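Local structure of hypothetical protein PH0435 (Pyrococcus horikoshii, 2YV4) at residues Glu55-Asn60 against Gly87-Asn92; Lys63-Met68 against Asp74-Glu79. The protein forms the C-terminal Sua5 domain of what is probably a threonylcarbamoyl-AMP synthase, an enzyme that supplies the activated intermediate for a tRNA threonylcarbamoyl modification. All coordinates share one frame; numbering follows the deposited sequence.

Contact 1 of 2, residues Glu55-Asn60 against Gly87-Asn92; sequences EEVAKN and GLAVMN
Val57 packs against Ala89 and Val90, and these three residues carry the contact between residues 55-60 of helix 54-70 and residues 87-92 of helix 86-93. The CA atoms of Val57 and Val90 lie 6.5 Å apart, a close approach. The small side chain of Ala89 is consistent with it.

The tight part centres on one methyl. CG1 of Val57 stands anti to its own backbone N (chi1 166°), and this torsion aims it at the neighbouring helix. It comes up against the backbone between the two partner residues. Val57 CG1 is 3.8 Å from Val90 N and 3.9 Å from Ala89 C, so it rests on the peptide link as well as on side chains. On one flank Val57 CG1 meets Ala89 CB at 3.9 Å. On another it meets Val90 CG2 at 4.0 Å. The CB atoms of Val57 and Ala89 follow at 4.1 Å. The CB of Ala89 points at the facing helix, whereas Val90 reaches it with one of its two methyls. All three residues are buried. Leu50, in the loop before helix 54-70, also touches both valines.

The far side of residues 55-60 faces solvent: Glu55 and Lys59 are exposed and carry extended chains that play no part in the contact. Glu56 and Asn60 are partly exposed and look back to the preceding loop. Glu56 OE2 makes a weak hydrogen bond to Ser52 OG, and Asn60 ND2 makes another weak one to Leu50 O.

Only 112 Å² is buried between the segments, counting both sides. The two helices meet here through methyl groups and a peptide backbone alone. Here they are therefore probably held by close fit and the burial of apolar surface, with no polar pair across the two segments to fix their direction.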
loop_
_atom_site.group_PDB
_atom_site.type_symbol
_atom_site.label_atom_id
_atom_site.label_comp_id
_atom_site.label_asym_id
_atom_site.label_seq_id
_atom_site.Cartn_x
_atom_site.Cartn_y
_atom_site.Cartn_z
ATOM N N GLU A 55 -6.253 3.075 14.426
ATOM C CA GLU A 55 -5.190 3.627 15.261
ATOM C C GLU A 55 -3.810 3.156 14.805
ATOM O O GLU A 55 -2.859 3.935 14.780
ATOM C CB GLU A 55 -5.397 3.241 16.730
ATOM C CG GLU A 55 -4.185 3.536 17.607
ATOM C CD GLU A 55 -4.469 3.398 19.093
ATOM O OE1 GLU A 55 -4.914 2.311 19.524
ATOM O OE2 GLU A 55 -4.241 4.381 19.831
ATOM N N GLU A 56 -3.704 1.879 14.455
ATOM C CA GLU A 56 -2.434 1.333 13.999
ATOM C C GLU A 56 -2.015 1.953 12.676
ATOM O O GLU A 56 -0.837 2.231 12.464
ATOM C CB GLU A 56 -2.523 -0.188 13.861
ATOM C CG GLU A 56 -2.509 -0.916 15.197
ATOM C CD GLU A 56 -2.600 -2.419 15.040
ATOM O OE1 GLU A 56 -1.740 -3.003 14.345
ATOM O OE2 GLU A 56 -3.533 -3.017 15.614
ATOM N N VAL A 57 -2.978 2.177 11.787
ATOM C CA VAL A 57 -2.675 2.780 10.496
ATOM C C VAL A 57 -2.030 4.145 10.701
ATOM O O VAL A 57 -0.962 4.433 10.156
ATOM C CB VAL A 57 -3.950 2.951 9.643
ATOM C CG1 VAL A 57 -3.673 3.890 8.466
ATOM C CG2 VAL A 57 -4.420 1.588 9.132
ATOM N N ALA A 58 -2.691 4.984 11.489
ATOM C CA ALA A 58 -2.196 6.325 11.765
ATOM C C ALA A 58 -0.790 6.275 12.347
ATOM O O ALA A 58 0.035 7.156 12.093
ATOM C CB ALA A 58 -3.141 7.035 12.735
ATOM N N LYS A 59 -0.519 5.229 13.117
ATOM C CA LYS A 59 0.773 5.061 13.762
ATOM C C LYS A 59 1.880 4.457 12.898
ATOM O O LYS A 59 3.031 4.880 12.988
ATOM C CB LYS A 59 0.608 4.204 15.023
ATOM C CG LYS A 59 1.884 4.041 15.831
ATOM C CD LYS A 59 1.708 3.073 16.994
ATOM C CE LYS A 59 3.009 2.939 17.784
ATOM N NZ LYS A 59 2.900 1.975 18.916
ATOM N N ASN A 60 1.542 3.481 12.059
ATOM C CA ASN A 60 2.552 2.809 11.236
ATOM C C ASN A 60 2.801 3.324 9.816
ATOM O O ASN A 60 3.892 3.144 9.277
ATOM C CB ASN A 60 2.229 1.311 11.113
ATOM C CG ASN A 60 1.953 0.650 12.447
ATOM O OD1 ASN A 60 2.666 0.873 13.426
ATOM N ND2 ASN A 60 0.920 -0.191 12.484
ATOM N N GLY A 87 -9.067 1.644 4.852
ATOM C CA GLY A 87 -8.839 2.449 3.661
ATOM C C GLY A 87 -9.033 3.935 3.907
ATOM O O GLY A 87 -8.224 4.758 3.473
ATOM N N LEU A 88 -10.113 4.292 4.593
ATOM C CA LEU A 88 -10.367 5.697 4.897
ATOM C C LEU A 88 -9.237 6.261 5.757
ATOM O O LEU A 88 -8.766 7.379 5.523
ATOM C CB LEU A 88 -11.703 5.860 5.626
ATOM C CG LEU A 88 -11.976 7.249 6.212
ATOM C CD1 LEU A 88 -11.833 8.310 5.122
ATOM C CD2 LEU A 88 -13.368 7.285 6.824
ATOM N N ALA A 89 -8.799 5.485 6.746
ATOM C CA ALA A 89 -7.721 5.921 7.627
ATOM C C ALA A 89 -6.446 6.139 6.826
ATOM O O ALA A 89 -5.711 7.095 7.072
ATOM C CB ALA A 89 -7.477 4.883 8.727
ATOM N N VAL A 90 -6.175 5.243 5.878
ATOM C CA VAL A 90 -4.985 5.369 5.042
ATOM C C VAL A 90 -5.014 6.700 4.296
ATOM O O VAL A 90 -4.043 7.457 4.320
ATOM C CB VAL A 90 -4.888 4.221 4.007
ATOM C CG1 VAL A 90 -3.799 4.532 2.983
ATOM C CG2 VAL A 90 -4.569 2.904 4.713
HETATM N N MSE A 91 -6.133 6.985 3.637
HETATM C CA MSE A 91 -6.269 8.230 2.888
HETATM C C MSE A 91 -6.162 9.451 3.804
HETATM O O MSE A 91 -5.530 10.442 3.447
HETATM C CB MSE A 91 -7.599 8.248 2.114
HETATM C CG MSE A 91 -7.651 7.262 0.935
HETATM SE SE MSE A 91 -9.168 7.563 -0.270
HETATM C CE MSE A 91 -8.789 9.393 -0.646
ATOM N N ASN A 92 -6.771 9.381 4.984
ATOM C CA ASN A 92 -6.702 10.495 5.931
ATOM C C ASN A 92 -5.256 10.801 6.319
ATOM O O ASN A 92 -4.815 11.950 6.255
ATOM C CB ASN A 92 -7.513 10.180 7.192
ATOM C CG ASN A 92 -9.005 10.268 6.958
ATOM O OD1 ASN A 92 -9.801 9.818 7.781
ATOM N ND2 ASN A 92 -9.395 10.863 5.833
#

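Contact 2 of 2, residues Lys63-Met68 against Asp74-Glu79; sequences KALRYM and DVVIAE
Val76 turns its two methyls to Met68 and Leu65, on the helix of a beta-alpha-beta crossover. In this unit strand 46-49 leads into helix 54-70, which returns to strand 75-81 of the parallel sheet. Strand 34-38 lies between the two strands.

The CB of Val76 points toward the helix. Its CG1 is anti to the backbone N (chi1 173°), which leaves CG2 beside that N. Val76 CG1 meets Leu65 CD2 at 4.0 Å and, at the limit of contact, Met68 CG at 4.2 Å. Val76 CG2 lies against the base of Met68, 3.6 Å from Met68 CB. Both helix side chains run at a slant across the valine. They reach it differently. The CB of Met68 points at the strand, and the start of its chain does the touching. Leu65 leaves the helix to one side, and it is the far branch, CD2, that comes down on Val76.

Ile37 of strand 34-38 touches both Leu65 and Val76 and continues the apolar layer to the next strand. The opposite face of strand 75-81 belongs to helix 13-29, where Val75 and Ile77 touch Leu27. The central strand is thus covered on both faces. Within this contact the surfaces are purely apolar, and the three touching residues are buried.

Met68 is deposited as selenomethionine. Its chain bends at chi2 (-58°) and carries the SE away from Val76, while the side chain also touches Phe48 of strand 46-49. The CG just before that bend lies 3.6 Å from Val76 CG2.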
loop_
_atom_site.group_PDB
_atom_site.type_symbol
_atom_site.label_atom_id
_atom_site.label_comp_id
_atom_site.label_asym_id
_atom_site.label_seq_id
_atom_site.Cartn_x
_atom_site.Cartn_y
_atom_site.Cartn_z
ATOM N N LYS A 63 5.963 5.431 9.097
ATOM C CA LYS A 63 7.130 4.626 9.423
ATOM C C LYS A 63 7.320 3.638 8.269
ATOM O O LYS A 63 8.443 3.357 7.848
ATOM C CB LYS A 63 6.906 3.870 10.736
ATOM C CG LYS A 63 8.024 2.907 11.099
ATOM C CD LYS A 63 7.853 2.365 12.512
ATOM C CE LYS A 63 8.964 1.385 12.851
ATOM N NZ LYS A 63 10.310 1.992 12.654
ATOM N N ALA A 64 6.205 3.129 7.752
ATOM C CA ALA A 64 6.233 2.175 6.642
ATOM C C ALA A 64 6.788 2.831 5.382
ATOM O O ALA A 64 7.633 2.260 4.686
ATOM C CB ALA A 64 4.832 1.646 6.379
ATOM N N LEU A 65 6.304 4.031 5.086
ATOM C CA LEU A 65 6.762 4.758 3.906
ATOM C C LEU A 65 8.258 5.087 3.989
ATOM O O LEU A 65 8.961 5.073 2.978
ATOM C CB LEU A 65 5.938 6.036 3.731
ATOM C CG LEU A 65 4.468 5.812 3.343
ATOM C CD1 LEU A 65 3.664 7.088 3.534
ATOM C CD2 LEU A 65 4.401 5.332 1.900
ATOM N N ARG A 66 8.753 5.381 5.186
ATOM C CA ARG A 66 10.174 5.685 5.325
ATOM C C ARG A 66 10.966 4.419 5.019
ATOM O O ARG A 66 12.034 4.472 4.410
ATOM C CB ARG A 66 10.497 6.190 6.736
ATOM C CG ARG A 66 9.830 7.511 7.071
ATOM C CD ARG A 66 10.363 8.106 8.362
ATOM N NE ARG A 66 9.480 9.151 8.872
ATOM C CZ ARG A 66 8.425 8.922 9.650
ATOM N NH1 ARG A 66 8.128 7.683 10.015
ATOM N NH2 ARG A 66 7.659 9.929 10.056
ATOM N N TYR A 67 10.429 3.282 5.448
ATOM C CA TYR A 67 11.071 1.995 5.199
ATOM C C TYR A 67 11.169 1.777 3.691
ATOM O O TYR A 67 12.213 1.371 3.174
ATOM C CB TYR A 67 10.251 0.858 5.814
ATOM C CG TYR A 67 10.805 -0.511 5.512
ATOM C CD1 TYR A 67 11.858 -1.037 6.261
ATOM C CD2 TYR A 67 10.327 -1.252 4.429
ATOM C CE1 TYR A 67 12.429 -2.259 5.937
ATOM C CE2 TYR A 67 10.889 -2.473 4.094
ATOM C CZ TYR A 67 11.943 -2.973 4.848
ATOM O OH TYR A 67 12.536 -4.165 4.492
HETATM N N MSE A 68 10.074 2.057 2.992
HETATM C CA MSE A 68 10.026 1.887 1.545
HETATM C C MSE A 68 11.043 2.755 0.815
HETATM O O MSE A 68 11.716 2.292 -0.108
HETATM C CB MSE A 68 8.622 2.188 1.027
HETATM C CG MSE A 68 7.578 1.173 1.462
HETATM SE SE MSE A 68 8.032 -0.632 0.909
HETATM C CE MSE A 68 6.956 -1.624 2.191
ATOM N N ASP A 74 10.300 1.873 -6.126
ATOM C CA ASP A 74 9.788 2.806 -7.131
ATOM C C ASP A 74 8.316 3.147 -6.899
ATOM O O ASP A 74 7.898 4.298 -7.057
ATOM C CB ASP A 74 9.943 2.209 -8.532
ATOM C CG ASP A 74 11.387 1.931 -8.889
ATOM O OD1 ASP A 74 12.205 2.873 -8.814
ATOM O OD2 ASP A 74 11.703 0.775 -9.241
ATOM N N VAL A 75 7.532 2.136 -6.532
ATOM C CA VAL A 75 6.108 2.324 -6.282
ATOM C C VAL A 75 5.677 1.599 -5.009
ATOM O O VAL A 75 6.079 0.462 -4.763
ATOM C CB VAL A 75 5.264 1.796 -7.463
ATOM C CG1 VAL A 75 3.776 1.992 -7.186
ATOM C CG2 VAL A 75 5.665 2.515 -8.741
ATOM N N VAL A 76 4.865 2.275 -4.203
ATOM C CA VAL A 76 4.360 1.714 -2.959
ATOM C C VAL A 76 2.852 1.567 -3.072
ATOM O O VAL A 76 2.152 2.527 -3.379
ATOM C CB VAL A 76 4.669 2.636 -1.746
ATOM C CG1 VAL A 76 3.979 2.106 -0.487
ATOM C CG2 VAL A 76 6.169 2.711 -1.515
ATOM N N ILE A 77 2.354 0.361 -2.843
ATOM C CA ILE A 77 0.916 0.120 -2.893
ATOM C C ILE A 77 0.441 0.026 -1.455
ATOM O O ILE A 77 0.948 -0.785 -0.678
ATOM C CB ILE A 77 0.583 -1.200 -3.611
ATOM C CG1 ILE A 77 1.063 -1.136 -5.066
ATOM C CG2 ILE A 77 -0.922 -1.464 -3.543
ATOM C CD1 ILE A 77 0.940 -2.463 -5.815
ATOM N N ALA A 78 -0.507 0.881 -1.089
ATOM C CA ALA A 78 -1.049 0.864 0.261
ATOM C C ALA A 78 -2.422 0.218 0.190
ATOM O O ALA A 78 -3.295 0.678 -0.534
ATOM C CB ALA A 78 -1.156 2.288 0.812
ATOM N N GLU A 79 -2.587 -0.865 0.934
ATOM C CA GLU A 79 -3.839 -1.611 0.986
ATOM C C GLU A 79 -4.895 -0.782 1.725
ATOM O O GLU A 79 -4.693 -0.417 2.879
ATOM C CB GLU A 79 -3.586 -2.925 1.724
ATOM C CG GLU A 79 -4.691 -3.947 1.666
ATOM C CD GLU A 79 -4.309 -5.209 2.418
ATOM O OE1 GLU A 79 -3.223 -5.762 2.128
ATOM O OE2 GLU A 79 -5.086 -5.643 3.298
#

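Along the chain, helix 54-70 comes first and supplies one side of both contacts: residues 55-60 to contact 1, then 63-68 to contact 2. The chain turns and enters strand 75-81, where contact 2 closes a short loop of five residues. It then runs on into helix 86-93, where contact 1 closes a loop with 26 residues between its segments. Contact 2 is nested inside this larger loop. Their centres are about 13 Å apart, yet they meet: Val90 CG1 packs on Ala78 CB at 4.1 Å. Together they tie helix 54-70 to the sheet at one place and to helix 86-93 at another.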